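Outer membrane protein Omp121 (Bacteroides thetaiotaomicron, PDB 5FQ8) probably acts as a TonB-dependent outer-membrane receptor, a plugged beta-barrel that takes up nutrients into the bacterial periplasm. Local coordinates at residues N419-A422 with L423-G427; P500-N504 with L505-G509. All coordinates share one frame; numbering follows the deposited sequence.

Contact 1. Residues N419-A422 with L423-G427; sequences NLYA and LYYEG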
ATOM      1  N   ASN B 419     -11.841   9.423   6.740  1.00 27.92           N
ATOM      2  CA  ASN B 419     -11.209   9.844   7.981  1.00 24.50           C
ATOM      3  C   ASN B 419     -12.294  10.484   8.822  1.00 24.67           C
ATOM      4  O   ASN B 419     -12.437  11.706   8.883  1.00 25.02           O
ATOM      5  CB  ASN B 419     -10.077  10.817   7.706  1.00 32.61           C
ATOM      6  CG  ASN B 419      -9.223  11.056   8.908  1.00 24.94           C
ATOM      7  OD1 ASN B 419      -9.715  11.314   9.991  1.00 25.04           O
ATOM      8  ND2 ASN B 419      -7.930  10.946   8.727  1.00 24.98           N
ATOM      9  N   LEU B 420     -13.077   9.626   9.472  1.00 24.47           N
ATOM     10  CA  LEU B 420     -14.163  10.108  10.312  1.00 24.64           C
ATOM     11  C   LEU B 420     -13.645  10.970  11.457  1.00 24.95           C
ATOM     12  O   LEU B 420     -14.301  11.941  11.857  1.00 25.26           O
ATOM     13  CB  LEU B 420     -14.958   8.924  10.843  1.00 28.70           C
ATOM     14  CG  LEU B 420     -15.644   8.035   9.811  1.00 24.12           C
ATOM     15  CD1 LEU B 420     -16.156   6.818  10.491  1.00 23.90           C
ATOM     16  CD2 LEU B 420     -16.783   8.762   9.143  1.00 24.29           C
ATOM     17  N   TYR B 421     -12.459  10.648  11.983  1.00 24.91           N
ATOM     18  CA  TYR B 421     -11.905  11.433  13.079  1.00 25.23           C
ATOM     19  C   TYR B 421     -11.633  12.865  12.645  1.00 25.62           C
ATOM     20  O   TYR B 421     -12.047  13.816  13.315  1.00 29.05           O
ATOM     21  CB  TYR B 421     -10.630  10.786  13.610  1.00 25.15           C
ATOM     22  CG  TYR B 421     -10.087  11.452  14.852  1.00 25.49           C
ATOM     23  CD1 TYR B 421     -10.542  11.092  16.100  1.00 25.53           C
ATOM     24  CD2 TYR B 421      -9.136  12.448  14.772  1.00 25.81           C
ATOM     25  CE1 TYR B 421     -10.068  11.684  17.229  1.00 25.88           C
ATOM     26  CE2 TYR B 421      -8.657  13.056  15.906  1.00 26.16           C
ATOM     27  CZ  TYR B 421      -9.131  12.667  17.134  1.00 26.19           C
ATOM     28  OH  TYR B 421      -8.659  13.250  18.283  1.00 26.58           O
ATOM     29  N   ALA B 422     -10.940  13.040  11.523  1.00 25.60           N
ATOM     30  CA  ALA B 422     -10.601  14.382  11.081  1.00 26.00           C
ATOM     31  C   ALA B 422     -11.837  15.222  10.833  1.00 26.23           C
ATOM     32  O   ALA B 422     -11.863  16.413  11.152  1.00 26.66           O
ATOM     33  CB  ALA B 422      -9.764  14.317   9.815  1.00 25.94           C
ATOM     34  N   LEU B 423     -12.881  14.611  10.286  1.00 28.96           N
ATOM     35  CA  LEU B 423     -14.035  15.374   9.850  1.00 26.21           C
ATOM     36  C   LEU B 423     -14.961  15.742  10.991  1.00 26.42           C
ATOM     37  O   LEU B 423     -15.531  16.834  10.999  1.00 26.82           O
ATOM     38  CB  LEU B 423     -14.816  14.582   8.824  1.00 26.81           C
ATOM     39  CG  LEU B 423     -14.167  14.345   7.488  1.00 25.78           C
ATOM     40  CD1 LEU B 423     -15.011  13.354   6.746  1.00 25.46           C
ATOM     41  CD2 LEU B 423     -14.147  15.654   6.780  1.00 26.22           C
ATOM     42  N   TYR B 424     -15.156  14.851  11.946  1.00 26.18           N
ATOM     43  CA  TYR B 424     -16.287  15.018  12.831  1.00 28.52           C
ATOM     44  C   TYR B 424     -15.953  14.950  14.308  1.00 32.83           C
ATOM     45  O   TYR B 424     -16.849  15.189  15.122  1.00 37.14           O
ATOM     46  CB  TYR B 424     -17.379  13.976  12.496  1.00 26.02           C
ATOM     47  CG  TYR B 424     -17.793  13.973  11.031  1.00 25.93           C
ATOM     48  CD1 TYR B 424     -18.407  15.073  10.455  1.00 26.61           C
ATOM     49  CD2 TYR B 424     -17.558  12.875  10.226  1.00 25.52           C
ATOM     50  CE1 TYR B 424     -18.774  15.073   9.124  1.00 26.25           C
ATOM     51  CE2 TYR B 424     -17.913  12.875   8.904  1.00 25.47           C
ATOM     52  CZ  TYR B 424     -18.520  13.969   8.353  1.00 25.84           C
ATOM     53  OH  TYR B 424     -18.878  13.946   7.018  1.00 25.82           O
ATOM     54  N   TYR B 425     -14.703  14.689  14.689  1.00 34.20           N
ATOM     55  CA  TYR B 425     -14.423  14.441  16.100  1.00 31.19           C
ATOM     56  C   TYR B 425     -14.412  15.720  16.922  1.00 27.02           C
ATOM     57  O   TYR B 425     -15.072  15.803  17.961  1.00 27.21           O
ATOM     58  CB  TYR B 425     -13.101  13.709  16.267  1.00 26.26           C
ATOM     59  CG  TYR B 425     -12.826  13.449  17.714  1.00 26.40           C
ATOM     60  CD1 TYR B 425     -13.551  12.490  18.407  1.00 26.22           C
ATOM     61  CD2 TYR B 425     -11.862  14.177  18.403  1.00 26.75           C
ATOM     62  CE1 TYR B 425     -13.319  12.249  19.732  1.00 27.51           C
ATOM     63  CE2 TYR B 425     -11.620  13.937  19.728  1.00 29.02           C
ATOM     64  CZ  TYR B 425     -12.356  12.976  20.390  1.00 33.29           C
ATOM     65  OH  TYR B 425     -12.128  12.731  21.716  1.00 37.65           O
ATOM     66  N   GLU B 426     -13.649  16.715  16.494  1.00 27.30           N
ATOM     67  CA  GLU B 426     -13.488  17.923  17.292  1.00 27.85           C
ATOM     68  C   GLU B 426     -14.779  18.721  17.350  1.00 28.17           C
ATOM     69  O   GLU B 426     -15.322  19.111  16.317  1.00 28.19           O
ATOM     70  CB  GLU B 426     -12.385  18.781  16.705  1.00 59.78           C
ATOM     71  CG  GLU B 426     -12.234  20.120  17.375  1.00 44.63           C
ATOM     72  CD  GLU B 426     -11.450  21.095  16.543  1.00 54.89           C
ATOM     73  OE1 GLU B 426     -10.518  20.663  15.840  1.00 57.23           O
ATOM     74  OE2 GLU B 426     -11.780  22.296  16.582  1.00 59.65           O
ATOM     75  N   GLY B 427     -15.277  18.957  18.555  1.00 28.46           N
ATOM     76  CA  GLY B 427     -16.329  19.926  18.748  1.00 28.91           C
ATOM     77  C   GLY B 427     -17.737  19.393  18.725  1.00 28.75           C
ATOM     78  O   GLY B 427     -18.673  20.164  18.936  1.00 29.15           O
TER

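Contact 2. Residues P500-N504 with L505-G509; sequences PTWFN and LKNSG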
ATOM      1  N   PRO B 500      -9.671  14.027   3.838  1.00 25.78           N
ATOM      2  CA  PRO B 500     -10.479  12.987   4.490  1.00 25.40           C
ATOM      3  C   PRO B 500     -11.206  12.075   3.541  1.00 25.12           C
ATOM      4  O   PRO B 500     -11.316  10.878   3.814  1.00 24.76           O
ATOM      5  CB  PRO B 500     -11.466  13.806   5.319  1.00 25.62           C
ATOM      6  CG  PRO B 500     -10.758  15.074   5.598  1.00 26.05           C
ATOM      7  CD  PRO B 500      -9.997  15.364   4.346  1.00 26.20           C
ATOM      8  N   THR B 501     -11.672  12.594   2.414  1.00 27.66           N
ATOM      9  CA  THR B 501     -12.581  11.866   1.550  1.00 25.12           C
ATOM     10  C   THR B 501     -11.905  11.231   0.349  1.00 25.02           C
ATOM     11  O   THR B 501     -12.408  10.239  -0.178  1.00 29.53           O
ATOM     12  CB  THR B 501     -13.686  12.823   1.106  1.00 25.43           C
ATOM     13  OG1 THR B 501     -14.667  12.900   2.140  1.00 25.41           O
ATOM     14  CG2 THR B 501     -14.338  12.383  -0.157  1.00 25.39           C
ATOM     15  N   TRP B 502     -10.745  11.720  -0.059  1.00 25.22           N
ATOM     16  CA  TRP B 502     -10.113  11.208  -1.264  1.00 25.19           C
ATOM     17  C   TRP B 502      -9.537   9.823  -1.016  1.00 24.81           C
ATOM     18  O   TRP B 502      -8.887   9.587   0.000  1.00 24.70           O
ATOM     19  CB  TRP B 502      -9.028  12.171  -1.732  1.00 25.57           C
ATOM     20  CG  TRP B 502      -8.533  11.865  -3.095  1.00 25.66           C
ATOM     21  CD1 TRP B 502      -9.246  11.362  -4.123  1.00 25.59           C
ATOM     22  CD2 TRP B 502      -7.197  12.027  -3.574  1.00 25.85           C
ATOM     23  NE1 TRP B 502      -8.445  11.195  -5.220  1.00 25.74           N
ATOM     24  CE2 TRP B 502      -7.179  11.598  -4.906  1.00 25.90           C
ATOM     25  CE3 TRP B 502      -6.018  12.501  -3.008  1.00 26.03           C
ATOM     26  CZ2 TRP B 502      -6.034  11.623  -5.674  1.00 26.11           C
ATOM     27  CZ3 TRP B 502      -4.887  12.516  -3.769  1.00 26.23           C
ATOM     28  CH2 TRP B 502      -4.898  12.082  -5.086  1.00 26.27           C
ATOM     29  N   PHE B 503      -9.800   8.899  -1.929  1.00 24.64           N
ATOM     30  CA  PHE B 503      -9.372   7.512  -1.784  1.00 24.31           C
ATOM     31  C   PHE B 503      -8.263   7.262  -2.802  1.00 35.37           C
ATOM     32  O   PHE B 503      -8.520   6.858  -3.933  1.00 24.44           O
ATOM     33  CB  PHE B 503     -10.530   6.558  -1.975  1.00 24.06           C
ATOM     34  CG  PHE B 503     -11.587   6.641  -0.902  1.00 28.87           C
ATOM     35  CD1 PHE B 503     -11.270   6.926   0.407  1.00 28.38           C
ATOM     36  CD2 PHE B 503     -12.912   6.419  -1.218  1.00 23.91           C
ATOM     37  CE1 PHE B 503     -12.255   6.996   1.375  1.00 25.44           C
ATOM     38  CE2 PHE B 503     -13.899   6.485  -0.249  1.00 23.84           C
ATOM     39  CZ  PHE B 503     -13.569   6.775   1.045  1.00 23.82           C
ATOM     40  N   ASN B 504      -7.021   7.497  -2.385  1.00 34.83           N
ATOM     41  CA  ASN B 504      -5.864   7.374  -3.262  1.00 41.38           C
ATOM     42  C   ASN B 504      -4.633   7.059  -2.428  1.00 24.65           C
ATOM     43  O   ASN B 504      -4.467   7.598  -1.337  1.00 28.29           O
ATOM     44  CB  ASN B 504      -5.644   8.660  -4.064  1.00 25.11           C
ATOM     45  CG  ASN B 504      -4.688   8.474  -5.213  1.00 29.88           C
ATOM     46  OD1 ASN B 504      -3.480   8.428  -5.033  1.00 38.87           O
ATOM     47  ND2 ASN B 504      -5.228   8.377  -6.407  1.00 31.25           N
ATOM     48  N   LEU B 505      -3.766   6.199  -2.957  1.00 24.61           N
ATOM     49  CA  LEU B 505      -2.543   5.827  -2.255  1.00 24.62           C
ATOM     50  C   LEU B 505      -1.629   7.004  -1.958  1.00 24.97           C
ATOM     51  O   LEU B 505      -0.718   6.857  -1.146  1.00 25.00           O
ATOM     52  CB  LEU B 505      -1.787   4.792  -3.072  1.00 24.60           C
ATOM     53  CG  LEU B 505      -2.580   3.505  -3.245  1.00 24.28           C
ATOM     54  CD1 LEU B 505      -1.927   2.604  -4.239  1.00 24.33           C
ATOM     55  CD2 LEU B 505      -2.679   2.828  -1.905  1.00 24.01           C
ATOM     56  N   LYS B 506      -1.829   8.150  -2.594  1.00 25.27           N
ATOM     57  CA  LYS B 506      -1.071   9.344  -2.259  1.00 25.65           C
ATOM     58  C   LYS B 506      -1.616  10.066  -1.047  1.00 25.65           C
ATOM     59  O   LYS B 506      -0.944  10.965  -0.546  1.00 25.95           O
ATOM     60  CB  LYS B 506      -1.077  10.325  -3.419  1.00 34.55           C
ATOM     61  CG  LYS B 506      -0.152   9.994  -4.542  1.00 35.79           C
ATOM     62  CD  LYS B 506      -0.300  11.005  -5.657  1.00 38.60           C
ATOM     63  CE  LYS B 506      -1.293  10.547  -6.701  1.00 35.25           C
ATOM     64  NZ  LYS B 506      -1.064  11.248  -7.997  1.00 31.13           N
ATOM     65  N   ASN B 507      -2.809   9.710  -0.573  1.00 25.35           N
ATOM     66  CA  ASN B 507      -3.516  10.543   0.396  1.00 25.41           C
ATOM     67  C   ASN B 507      -3.175  10.201   1.828  1.00 26.54           C
ATOM     68  O   ASN B 507      -4.035  10.284   2.692  1.00 28.81           O
ATOM     69  CB  ASN B 507      -5.015  10.436   0.167  1.00 25.23           C
ATOM     70  CG  ASN B 507      -5.764  11.632   0.697  1.00 25.45           C
ATOM     71  OD1 ASN B 507      -5.248  12.738   0.709  1.00 28.14           O
ATOM     72  ND2 ASN B 507      -6.988  11.416   1.140  1.00 25.26           N
ATOM     73  N   SER B 508      -1.932   9.851   2.133  1.00 33.89           N
ATOM     74  CA  SER B 508      -1.571   9.499   3.496  1.00 36.75           C
ATOM     75  C   SER B 508      -0.159   9.960   3.791  1.00 35.98           C
ATOM     76  O   SER B 508       0.730   9.828   2.948  1.00 41.91           O
ATOM     77  CB  SER B 508      -1.669   7.995   3.720  1.00 24.86           C
ATOM     78  OG  SER B 508      -1.038   7.623   4.928  1.00 24.85           O
ATOM     79  N   GLY B 509       0.044  10.479   4.997  1.00 35.63           N
ATOM     80  CA  GLY B 509       1.379  10.836   5.431  1.00 40.40           C
ATOM     81  C   GLY B 509       1.999   9.760   6.286  1.00 25.90           C
ATOM     82  O   GLY B 509       2.888  10.029   7.086  1.00 29.07           O
TER

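Contact 1. Residues N419-A422 with L423-G427
A short N-capped helix, 420-424, about a turn long, sits in the loop between barrel strands 398-417 and 446-469, and here Y421 and Y425, four residues apart, lay their rings against each other. The two form an offset stack, with centroids 4.4 Å apart and planes turned by 18°. Y421 reaches it with CG anti to its own N (chi1 -173°), a setting that Y425 shares. Contact is made by part of each ring: CE1 of Y421 lies over one face of Y425, toward the rim, while CB of Y425 sits over one face of Y421, also toward the rim, as a CH-pi contact 3.9 Å from the ring centroid. The backbones are joined as well, Y425 N donating to Y421 O at 3.1 Å. With an alanine at Y425, the Y421 ring would probably lose its stacking partner and be freer to turn. On another flank of the helix, CD2 of L420 approaches CE2 of Y424, whose hydroxyl bonds to that of Y370 in helix 368-374. Y424 N is tied back to L420 O at 3.0 Å, and L423 N to N419 O at 3.3 Å. N419 is the N-cap: its ND2 bonds to L497 O, which helps hold the amide in place, and its OD1 accepts from A422 N at 2.6 Å, with an N-H...O angle of 159°.

Contact 2. Residues P500-N504 with L505-G509
A type I beta turn, N504 to N507, bends the loop between barrel strands 472-495 and 513-534, and the tight part of the contact is polar and lies at this bend. N507 N donates to N504 O at 2.8 Å. The N504 side chain adds a second bond, an Asx turn: CG is anti to the backbone N (chi1 -166°), which carries OD1 round to K506 N at 3.0 Å. That donor lies in the carbonyl plane on a lone pair, and the N-H...O angle is 165°. A third bond runs from N507 ND2 to W502 O at 2.9 Å and is clearly more bent; ND2 also reaches I499 O, so two carbonyls grip the amide.

Around W502 the fit is looser. Its ring and the N507 amide are tilted 58° apart, with OD1 of N507 at the indole edge, 3.8 Å from CE3. CB of N504 lies over one face of the indole, toward the rim. This looser side is covered by partners rather than left to water: Y629 of the second subunit packs on W502 and bonds to N507 OD1, and the backbone of another protein's chain lies against W502 and N504. K506 runs out past the turn, and its NZ bonds to that same backbone. On the way it approaches W502 no closer than 4.2 Å, CE to CH2, but the same CE passes 3.5 Å from N504 OD1, the oxygen that accepts from K506 N.

From the N terminus, strand 398-417 ends just before contact 1, which forms the short helix in the loop leading to strand 446-469. The chain then runs through that strand and back along 472-495; contact 2 bends the loop after 472-495, at the same end of the barrel as contact 1, and leads into 513-534. The two contacts are therefore in series, neither nested nor crossing, with centres about 16 Å apart. They meet where P500, at the start of contact 2, lies against the helix: L423 CG packs on P500 CB at 3.5 Å, and N419 CB touches P500 CA. P500 thus ties the two same-end loops together, while contact 2 also faces the second subunit.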